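Long-range contacts in cytosolic IMP-GMP specific 5'-nucleotidase (Legionella pneumophila subsp. pneumophila, PDB 4OHF), which probably hydrolyses the 5'-phosphate of purine nucleoside monophosphates such as IMP and GMP in the cytosol, with the help of magnesium: residues B[23-28]-B[209-214]; B[27-32]-B[218-223]; B[242-247]-B[278-283]. All blocks are in the same frame, centred on the assembly; numbering follows the deposited sequence.

Contact 1. Residues B[23-28]-B[209-214]; sequences DMDHTL and TNSEYS. With MG (magnesium ion), chain J; PO4 (phosphate ion), chain H.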
loop_
_atom_site.group_PDB
_atom_site.type_symbol
_atom_site.label_atom_id
_atom_site.label_comp_id
_atom_site.label_asym_id
_atom_site.label_seq_id
_atom_site.Cartn_x
_atom_site.Cartn_y
_atom_site.Cartn_z
ATOM N N ASP B 23 -30.854 4.179 -9.313
ATOM C CA ASP B 23 -29.965 5.226 -9.787
ATOM C C ASP B 23 -30.881 5.977 -10.761
ATOM O O ASP B 23 -31.676 5.350 -11.444
ATOM C CB ASP B 23 -28.796 4.549 -10.512
ATOM C CG ASP B 23 -27.990 5.496 -11.375
ATOM O OD1 ASP B 23 -28.534 6.060 -12.342
ATOM O OD2 ASP B 23 -26.790 5.660 -11.091
ATOM N N MET B 24 -30.801 7.299 -10.830
ATOM C CA MET B 24 -31.686 8.031 -11.742
ATOM C C MET B 24 -31.193 8.183 -13.186
ATOM O O MET B 24 -31.768 7.596 -14.105
ATOM C CB MET B 24 -32.022 9.416 -11.187
ATOM C CG MET B 24 -32.864 10.234 -12.135
ATOM S SD MET B 24 -33.318 11.895 -11.544
ATOM C CE MET B 24 -31.792 12.781 -11.762
ATOM N N ASP B 25 -30.148 8.972 -13.396
ATOM C CA ASP B 25 -29.643 9.185 -14.743
ATOM C C ASP B 25 -29.031 7.934 -15.365
ATOM O O ASP B 25 -27.991 7.462 -14.929
ATOM C CB ASP B 25 -28.635 10.339 -14.749
ATOM C CG ASP B 25 -29.280 11.680 -14.402
ATOM O OD1 ASP B 25 -30.172 12.145 -15.148
ATOM O OD2 ASP B 25 -28.900 12.270 -13.372
ATOM N N HIS B 26 -29.713 7.402 -16.376
ATOM C CA HIS B 26 -29.321 6.205 -17.134
ATOM C C HIS B 26 -29.850 4.882 -16.593
ATOM O O HIS B 26 -29.667 3.846 -17.230
ATOM C CB HIS B 26 -27.803 6.115 -17.322
ATOM C CG HIS B 26 -27.215 7.297 -18.024
ATOM N ND1 HIS B 26 -26.590 8.330 -17.356
ATOM C CD2 HIS B 26 -27.206 7.643 -19.335
ATOM C CE1 HIS B 26 -26.225 9.260 -18.221
ATOM N NE2 HIS B 26 -26.586 8.867 -19.429
ATOM N N THR B 27 -30.495 4.894 -15.427
ATOM C CA THR B 27 -31.065 3.654 -14.916
ATOM C C THR B 27 -32.577 3.825 -14.956
ATOM O O THR B 27 -33.237 3.267 -15.831
ATOM C CB THR B 27 -30.586 3.322 -13.479
ATOM O OG1 THR B 27 -29.174 3.100 -13.489
ATOM C CG2 THR B 27 -31.268 2.059 -12.963
ATOM N N LEU B 28 -33.122 4.612 -14.032
ATOM C CA LEU B 28 -34.566 4.866 -13.985
ATOM C C LEU B 28 -35.025 5.703 -15.166
ATOM O O LEU B 28 -36.104 5.476 -15.707
ATOM C CB LEU B 28 -34.953 5.596 -12.699
ATOM C CG LEU B 28 -36.384 6.133 -12.604
ATOM C CD1 LEU B 28 -37.411 5.007 -12.739
ATOM C CD2 LEU B 28 -36.537 6.833 -11.269
ATOM N N THR B 209 -29.627 9.307 -6.569
ATOM C CA THR B 209 -28.934 9.968 -7.670
ATOM C C THR B 209 -27.810 10.910 -7.271
ATOM O O THR B 209 -27.792 11.461 -6.178
ATOM C CB THR B 209 -29.927 10.790 -8.517
ATOM O OG1 THR B 209 -29.208 11.581 -9.461
ATOM C CG2 THR B 209 -30.747 11.733 -7.635
ATOM N N ASN B 210 -26.873 11.122 -8.175
ATOM C CA ASN B 210 -25.780 12.042 -7.897
ATOM C C ASN B 210 -26.155 13.457 -8.377
ATOM O O ASN B 210 -25.407 14.400 -8.163
ATOM C CB ASN B 210 -24.496 11.558 -8.582
ATOM C CG ASN B 210 -23.643 10.682 -7.680
ATOM O OD1 ASN B 210 -24.114 10.147 -6.679
ATOM N ND2 ASN B 210 -22.382 10.526 -8.036
ATOM N N SER B 211 -27.314 13.590 -9.024
ATOM C CA SER B 211 -27.797 14.879 -9.530
ATOM C C SER B 211 -28.474 15.600 -8.392
ATOM O O SER B 211 -28.949 14.960 -7.452
ATOM C CB SER B 211 -28.825 14.681 -10.647
ATOM O OG SER B 211 -28.246 14.024 -11.762
ATOM N N GLU B 212 -28.529 16.926 -8.465
ATOM C CA GLU B 212 -29.178 17.683 -7.409
ATOM C C GLU B 212 -30.693 17.643 -7.573
ATOM O O GLU B 212 -31.213 17.301 -8.642
ATOM C CB GLU B 212 -28.652 19.118 -7.368
ATOM C CG GLU B 212 -28.907 19.955 -8.587
ATOM C CD GLU B 212 -28.046 21.206 -8.591
ATOM O OE1 GLU B 212 -27.950 21.885 -7.538
ATOM O OE2 GLU B 212 -27.463 21.507 -9.654
ATOM N N TYR B 213 -31.400 17.977 -6.503
ATOM C CA TYR B 213 -32.853 17.913 -6.513
ATOM C C TYR B 213 -33.564 18.772 -7.549
ATOM O O TYR B 213 -34.512 18.316 -8.188
ATOM C CB TYR B 213 -33.393 18.234 -5.122
ATOM C CG TYR B 213 -34.900 18.110 -5.003
ATOM C CD1 TYR B 213 -35.552 16.906 -5.288
ATOM C CD2 TYR B 213 -35.670 19.191 -4.583
ATOM C CE1 TYR B 213 -36.917 16.790 -5.157
ATOM C CE2 TYR B 213 -37.044 19.082 -4.448
ATOM C CZ TYR B 213 -37.662 17.890 -4.738
ATOM O OH TYR B 213 -39.034 17.820 -4.662
ATOM N N SER B 214 -33.126 20.013 -7.715
ATOM C CA SER B 214 -33.771 20.893 -8.685
ATOM C C SER B 214 -33.823 20.228 -10.064
ATOM O O SER B 214 -34.821 20.328 -10.779
ATOM C CB SER B 214 -33.027 22.233 -8.769
ATOM O OG SER B 214 -31.692 22.071 -9.231
HETATM MG MG MG J . -26.708 6.615 -13.439
HETATM P P PO4 H . -27.256 9.430 -11.238
HETATM O O1 PO4 H . -26.752 10.781 -11.604
HETATM O O2 PO4 H . -26.886 8.452 -12.281
HETATM O O3 PO4 H . -28.738 9.473 -11.107
HETATM O O4 PO4 H . -26.643 9.010 -9.952
HETATM O O HOH W 1 -24.829 7.510 -13.455
#

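Contact 2. Residues B[27-32]-B[218-223]; sequences TLIRYN and LLLDYA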
loop_
_atom_site.group_PDB
_atom_site.type_symbol
_atom_site.label_atom_id
_atom_site.label_comp_id
_atom_site.label_asym_id
_atom_site.label_seq_id
_atom_site.Cartn_x
_atom_site.Cartn_y
_atom_site.Cartn_z
ATOM N N THR B 27 -30.495 4.894 -15.427
ATOM C CA THR B 27 -31.065 3.654 -14.916
ATOM C C THR B 27 -32.577 3.825 -14.956
ATOM O O THR B 27 -33.237 3.267 -15.831
ATOM C CB THR B 27 -30.586 3.322 -13.479
ATOM O OG1 THR B 27 -29.174 3.100 -13.489
ATOM C CG2 THR B 27 -31.268 2.059 -12.963
ATOM N N LEU B 28 -33.122 4.612 -14.032
ATOM C CA LEU B 28 -34.566 4.866 -13.985
ATOM C C LEU B 28 -35.025 5.703 -15.166
ATOM O O LEU B 28 -36.104 5.476 -15.707
ATOM C CB LEU B 28 -34.953 5.596 -12.699
ATOM C CG LEU B 28 -36.384 6.133 -12.604
ATOM C CD1 LEU B 28 -37.411 5.007 -12.739
ATOM C CD2 LEU B 28 -36.537 6.833 -11.269
ATOM N N ILE B 29 -34.218 6.690 -15.542
ATOM C CA ILE B 29 -34.544 7.554 -16.668
ATOM C C ILE B 29 -33.587 7.279 -17.827
ATOM O O ILE B 29 -32.378 7.447 -17.702
ATOM C CB ILE B 29 -34.463 9.022 -16.242
ATOM C CG1 ILE B 29 -35.606 9.308 -15.267
ATOM C CG2 ILE B 29 -34.540 9.939 -17.450
ATOM C CD1 ILE B 29 -35.583 10.702 -14.673
ATOM N N ARG B 30 -34.127 6.853 -18.960
ATOM C CA ARG B 30 -33.277 6.534 -20.108
ATOM C C ARG B 30 -32.844 7.735 -20.957
ATOM O O ARG B 30 -33.602 8.683 -21.172
ATOM C CB ARG B 30 -33.968 5.484 -20.989
ATOM C CG ARG B 30 -33.233 4.148 -21.054
ATOM C CD ARG B 30 -34.124 2.968 -20.729
ATOM N NE ARG B 30 -35.269 2.847 -21.634
ATOM C CZ ARG B 30 -35.199 2.654 -22.949
ATOM N NH1 ARG B 30 -34.022 2.556 -23.553
ATOM N NH2 ARG B 30 -36.317 2.566 -23.660
ATOM N N TYR B 31 -31.600 7.686 -21.419
ATOM C CA TYR B 31 -31.037 8.734 -22.262
ATOM C C TYR B 31 -30.636 8.174 -23.611
ATOM O O TYR B 31 -30.305 6.996 -23.738
ATOM C CB TYR B 31 -29.783 9.342 -21.624
ATOM C CG TYR B 31 -30.038 10.323 -20.503
ATOM C CD1 TYR B 31 -30.143 11.686 -20.759
ATOM C CD2 TYR B 31 -30.139 9.889 -19.181
ATOM C CE1 TYR B 31 -30.338 12.598 -19.726
ATOM C CE2 TYR B 31 -30.335 10.787 -18.148
ATOM C CZ TYR B 31 -30.434 12.143 -18.428
ATOM O OH TYR B 31 -30.639 13.043 -17.410
ATOM N N ASN B 32 -30.667 9.038 -24.613
ATOM C CA ASN B 32 -30.254 8.679 -25.960
ATOM C C ASN B 32 -28.719 8.639 -25.912
ATOM O O ASN B 32 -28.060 9.686 -25.949
ATOM C CB ASN B 32 -30.723 9.759 -26.928
ATOM C CG ASN B 32 -30.392 9.435 -28.353
ATOM O OD1 ASN B 32 -29.223 9.255 -28.721
ATOM N ND2 ASN B 32 -31.425 9.354 -29.178
ATOM N N LEU B 218 -37.268 18.093 -12.100
ATOM C CA LEU B 218 -37.613 18.409 -13.483
ATOM C C LEU B 218 -37.664 17.138 -14.333
ATOM O O LEU B 218 -38.687 16.813 -14.953
ATOM C CB LEU B 218 -36.562 19.328 -14.071
ATOM C CG LEU B 218 -36.987 20.339 -15.124
ATOM C CD1 LEU B 218 -35.722 20.758 -15.858
ATOM C CD2 LEU B 218 -38.014 19.782 -16.089
ATOM N N LEU B 219 -36.546 16.419 -14.351
ATOM C CA LEU B 219 -36.421 15.206 -15.136
ATOM C C LEU B 219 -37.410 14.098 -14.758
ATOM O O LEU B 219 -37.965 13.427 -15.629
ATOM C CB LEU B 219 -34.994 14.678 -15.028
ATOM C CG LEU B 219 -34.561 13.784 -16.189
ATOM C CD1 LEU B 219 -34.252 14.647 -17.403
ATOM C CD2 LEU B 219 -33.330 12.994 -15.787
ATOM N N LEU B 220 -37.628 13.895 -13.464
ATOM C CA LEU B 220 -38.552 12.858 -13.030
ATOM C C LEU B 220 -39.950 13.182 -13.506
ATOM O O LEU B 220 -40.679 12.305 -13.969
ATOM C CB LEU B 220 -38.535 12.714 -11.508
ATOM C CG LEU B 220 -37.310 11.992 -10.935
ATOM C CD1 LEU B 220 -37.337 12.032 -9.417
ATOM C CD2 LEU B 220 -37.298 10.564 -11.423
ATOM N N ASP B 221 -40.318 14.450 -13.390
ATOM C CA ASP B 221 -41.620 14.930 -13.831
ATOM C C ASP B 221 -41.741 14.723 -15.339
ATOM O O ASP B 221 -42.673 14.082 -15.799
ATOM C CB ASP B 221 -41.742 16.415 -13.499
ATOM C CG ASP B 221 -43.164 16.933 -13.604
ATOM O OD1 ASP B 221 -43.360 18.137 -13.359
ATOM O OD2 ASP B 221 -44.081 16.151 -13.920
ATOM N N TYR B 222 -40.784 15.254 -16.099
ATOM C CA TYR B 222 -40.794 15.127 -17.552
ATOM C C TYR B 222 -40.922 13.684 -18.050
ATOM O O TYR B 222 -41.676 13.410 -18.992
ATOM C CB TYR B 222 -39.520 15.752 -18.151
ATOM C CG TYR B 222 -39.386 15.567 -19.654
ATOM C CD1 TYR B 222 -40.028 16.429 -20.549
ATOM C CD2 TYR B 222 -38.657 14.507 -20.178
ATOM C CE1 TYR B 222 -39.944 16.233 -21.933
ATOM C CE2 TYR B 222 -38.565 14.302 -21.552
ATOM C CZ TYR B 222 -39.213 15.166 -22.429
ATOM O OH TYR B 222 -39.135 14.949 -23.794
ATOM N N ALA B 223 -40.200 12.760 -17.422
ATOM C CA ALA B 223 -40.206 11.369 -17.867
ATOM C C ALA B 223 -41.193 10.383 -17.240
ATOM O O ALA B 223 -41.393 9.297 -17.779
ATOM C CB ALA B 223 -38.792 10.804 -17.769
#

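Contact 3. Residues B[242-247]-B[278-283]; sequences ITLANK and VYQGGN. With PO4 (phosphate ion), chain H.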
loop_
_atom_site.group_PDB
_atom_site.type_symbol
_atom_site.label_atom_id
_atom_site.label_comp_id
_atom_site.label_asym_id
_atom_site.label_seq_id
_atom_site.Cartn_x
_atom_site.Cartn_y
_atom_site.Cartn_z
ATOM N N ILE B 242 -33.115 10.422 -2.639
ATOM C CA ILE B 242 -31.827 10.935 -2.184
ATOM C C ILE B 242 -31.002 11.550 -3.327
ATOM O O ILE B 242 -30.616 10.865 -4.279
ATOM C CB ILE B 242 -31.028 9.793 -1.514
ATOM C CG1 ILE B 242 -31.922 9.080 -0.493
ATOM C CG2 ILE B 242 -29.786 10.343 -0.843
ATOM C CD1 ILE B 242 -31.276 7.869 0.169
ATOM N N THR B 243 -30.722 12.846 -3.206
ATOM C CA THR B 243 -29.981 13.587 -4.218
ATOM C C THR B 243 -28.544 13.962 -3.828
ATOM O O THR B 243 -28.192 13.964 -2.645
ATOM C CB THR B 243 -30.762 14.830 -4.587
ATOM O OG1 THR B 243 -30.882 15.673 -3.436
ATOM C CG2 THR B 243 -32.152 14.435 -5.043
ATOM N N LEU B 244 -27.728 14.299 -4.832
ATOM C CA LEU B 244 -26.317 14.607 -4.618
ATOM C C LEU B 244 -25.831 13.517 -3.656
ATOM O O LEU B 244 -25.179 13.779 -2.641
ATOM C CB LEU B 244 -26.139 16.001 -4.010
ATOM C CG LEU B 244 -26.132 17.188 -4.986
ATOM C CD1 LEU B 244 -26.042 18.492 -4.204
ATOM C CD2 LEU B 244 -24.959 17.079 -5.957
ATOM N N ALA B 245 -26.179 12.280 -3.996
ATOM C CA ALA B 245 -25.838 11.132 -3.181
ATOM C C ALA B 245 -24.350 10.991 -2.975
ATOM O O ALA B 245 -23.905 10.504 -1.947
ATOM C CB ALA B 245 -26.401 9.866 -3.806
ATOM N N ASN B 246 -23.587 11.422 -3.963
ATOM C CA ASN B 246 -22.139 11.336 -3.896
ATOM C C ASN B 246 -21.664 9.871 -3.860
ATOM O O ASN B 246 -20.902 9.459 -2.980
ATOM C CB ASN B 246 -21.622 12.109 -2.674
ATOM C CG ASN B 246 -20.142 12.451 -2.773
ATOM O OD1 ASN B 246 -19.595 13.097 -1.887
ATOM N ND2 ASN B 246 -19.489 12.023 -3.856
ATOM N N LYS B 247 -22.138 9.087 -4.819
ATOM C CA LYS B 247 -21.722 7.700 -4.939
ATOM C C LYS B 247 -20.343 7.756 -5.615
ATOM O O LYS B 247 -20.043 8.690 -6.362
ATOM C CB LYS B 247 -22.711 6.933 -5.819
ATOM C CG LYS B 247 -24.092 6.772 -5.215
ATOM C CD LYS B 247 -25.099 6.220 -6.236
ATOM C CE LYS B 247 -25.347 7.238 -7.365
ATOM N NZ LYS B 247 -26.323 6.766 -8.388
ATOM N N VAL B 278 -37.461 13.795 0.794
ATOM C CA VAL B 278 -36.330 14.114 -0.057
ATOM C C VAL B 278 -35.116 14.449 0.805
ATOM O O VAL B 278 -35.267 15.048 1.864
ATOM C CB VAL B 278 -36.657 15.307 -0.957
ATOM C CG1 VAL B 278 -35.513 15.545 -1.926
ATOM C CG2 VAL B 278 -37.958 15.050 -1.695
ATOM N N TYR B 279 -33.927 14.049 0.352
ATOM C CA TYR B 279 -32.691 14.312 1.072
ATOM C C TYR B 279 -31.530 14.597 0.118
ATOM O O TYR B 279 -31.661 14.479 -1.107
ATOM C CB TYR B 279 -32.300 13.113 1.955
ATOM C CG TYR B 279 -33.213 12.847 3.133
ATOM C CD1 TYR B 279 -34.399 12.116 2.978
ATOM C CD2 TYR B 279 -32.904 13.341 4.403
ATOM C CE1 TYR B 279 -35.250 11.880 4.057
ATOM C CE2 TYR B 279 -33.749 13.117 5.492
ATOM C CZ TYR B 279 -34.923 12.383 5.314
ATOM O OH TYR B 279 -35.759 12.135 6.390
ATOM N N GLN B 280 -30.394 14.980 0.700
ATOM C CA GLN B 280 -29.177 15.249 -0.060
ATOM C C GLN B 280 -28.032 14.551 0.678
ATOM O O GLN B 280 -28.037 14.499 1.909
ATOM C CB GLN B 280 -28.916 16.759 -0.149
ATOM C CG GLN B 280 -27.641 17.105 -0.896
ATOM C CD GLN B 280 -27.534 18.573 -1.229
ATOM O OE1 GLN B 280 -28.322 19.092 -2.017
ATOM N NE2 GLN B 280 -26.557 19.250 -0.640
ATOM N N GLY B 281 -27.071 14.008 -0.073
ATOM C CA GLY B 281 -25.946 13.309 0.538
ATOM C C GLY B 281 -26.317 11.993 1.218
ATOM O O GLY B 281 -27.024 11.154 0.639
ATOM N N GLY B 282 -25.843 11.806 2.449
ATOM C CA GLY B 282 -26.156 10.590 3.188
ATOM C C GLY B 282 -25.156 9.453 3.017
ATOM O O GLY B 282 -24.129 9.577 2.333
ATOM N N ASN B 283 -25.457 8.330 3.656
ATOM C CA ASN B 283 -24.599 7.158 3.569
ATOM C C ASN B 283 -25.460 5.926 3.808
ATOM O O ASN B 283 -26.412 5.965 4.594
ATOM C CB ASN B 283 -23.437 7.244 4.589
ATOM C CG ASN B 283 -23.901 7.181 6.043
ATOM O OD1 ASN B 283 -24.354 6.143 6.527
ATOM N ND2 ASN B 283 -23.786 8.299 6.743
HETATM P P PO4 H . -27.256 9.430 -11.238
HETATM O O1 PO4 H . -26.752 10.781 -11.604
HETATM O O2 PO4 H . -26.886 8.452 -12.281
HETATM O O3 PO4 H . -28.738 9.473 -11.107
HETATM O O4 PO4 H . -26.643 9.010 -9.952
#

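Contact 1. Residues B[23-28]-B[209-214]
T209 OG1 and the backbone N of D25 meet at one phosphate oxygen, O3, each donating a hydrogen bond of 2.7 Å; the M24 N-H adds a weak one. The arrangement is that of the HAD phosphatase active site, D23-M24-D25 belonging to the DxD motif after strand 19-22 and T209 following the neighbouring strand 204-208; the phosphate, probably from the crystallisation liquor, sits where the substrate phosphate is expected. T209 OG1 works in both directions, also accepting from S211 N at 2.8 Å in an ST turn, a nearly straight bond (167° at the hydrogen). Its position anti to the backbone N (chi1 171°) turns the hydroxyl to the anion. From the same segment, N210 N donates to O4 at 2.8 Å. The magnesium bridges back to 23-28: D23 binds it through both carboxylate oxygens, D25 through its backbone O at 2.1 Å, and the phosphate through O2, with a water and D303 completing the shell. The D25 side chain instead crosses to the other segment, its OD2 accepting from S211 OG, which also pairs with K174. M24 lies alongside T209, and its bend at chi3 (76°) brings CE to 3.7 Å from S211 CB.

Contact 2. Residues B[27-32]-B[218-223]
I29 and A223 mark the closest approach of the two backbones, CA to CA 6.9 Å, where the chain leaves helix 24-28 and starts the weakly bonded strand 30-31 beside helix 213-224. The short turn with its pi-type widening, placed directly after strand 19-22, is consistent with the squiggle of HAD phosphatases, and the contact ties its exit to a helix flanking the central sheet. The join across the two segments is made by apolar side chains. I29 carries most of it: its chain runs extended beyond CB, CD1 anti to CA (chi2 175°), which sends the methyl to the helix, where it meets CD2 of both L219 and L220, the latter at 3.7 Å. The other branch, CG2, rests 3.7 Å from L219 CD2, leaving that methyl against both arms of the isoleucine. Farther along the helix, A223 CB sits 4.3 Å from I29 CG1. L220 also meets L28, the two side chains crossing at about a right angle with their CD2 methyls 3.8 Å apart. V185, from the strand paired with 30-31, packs on both I29 and L219.

Y31 lies on the side of I29 away from L28 and reaches L219 tip to tip. Its hydroxyl is not spent on the leucine: it hydrogen-bonds D25 OD1 and Y215 OH, so a residue of this contact holds the carboxylate of a magnesium-site aspartate. The leucine methyl CD2 lies obliquely to the phenol ring, 4.0 Å from Y31 CZ.

Contact 3. Residues B[242-247]-B[278-283]
T243 grips the carbonyl oxygen of Y279 twice, through its backbone N at 2.8 Å and its hydroxyl OG1 at 2.7 Å. The two donors arrive from opposite faces of the carbonyl plane: the N-H stands well above it, 37° out, while OG1 is tilted less. OG1 can reach because it sits between the backbone N and the carbonyl carbon (chi1 63°). Two residues beyond Y279, G281 N returns a bond of 2.8 Å to T243 O, approaching almost head-on to the C=O, and makes a weak one to L244 O. Q280 CA adds a C-H...O contact to T243 O, 3.1 Å away.

These bonds join strands 240-243 and 277-281 as parallel neighbours in the central sheet of the Rossmann-like HAD domain, I242 beside Y279 and T243 beside Q280. At G281 the strand ends with a positive phi, easiest for glycine, and at G282 a CB would press on the preceding carbonyl oxygen; N283 then caps helix 284-290.

Outside the backbone ladder, L244 runs alongside Q280, its CB 3.6 Å from Q280 CG. The amide end of Q280 finds its polar partner across the subunit interface, where OE1 accepts from N269 of the second subunit; L244 packs on R256 of that same subunit.

Beyond the strand end the K247 side chain reaches the phosphate. It bends at chi3, which places CE, and NZ, anti at chi4, donates to phosphate O4 at 2.8 Å, with L208 O and Y300 OH as further partners of the ammonium group.

In the fold
The three contacts cluster near the magnesium and phosphate; contacts 1 and 3 touch the phosphate, and contact 2 lies behind contact 1. Contacts 1 and 2, their centres 8 Å apart, share T27 and L28 and helices 24-28 and 213-224; contact 3 is 10 Å from contact 1 and 18 Å from contact 2. Along the chain, contacts 1 and 2 start after strand 19-22 and close at helix 213-224, while contact 3 opens later, at strand 240-243. The phosphate of contact 1 is also bonded by K247, and T209 O bonds A245 N. Contacts 1 and 3 thus bring residues after three neighbouring strands (19-22, 204-208, 240-243) to the phosphate, while contact 2, through Y31 on D25, backs the magnesium site.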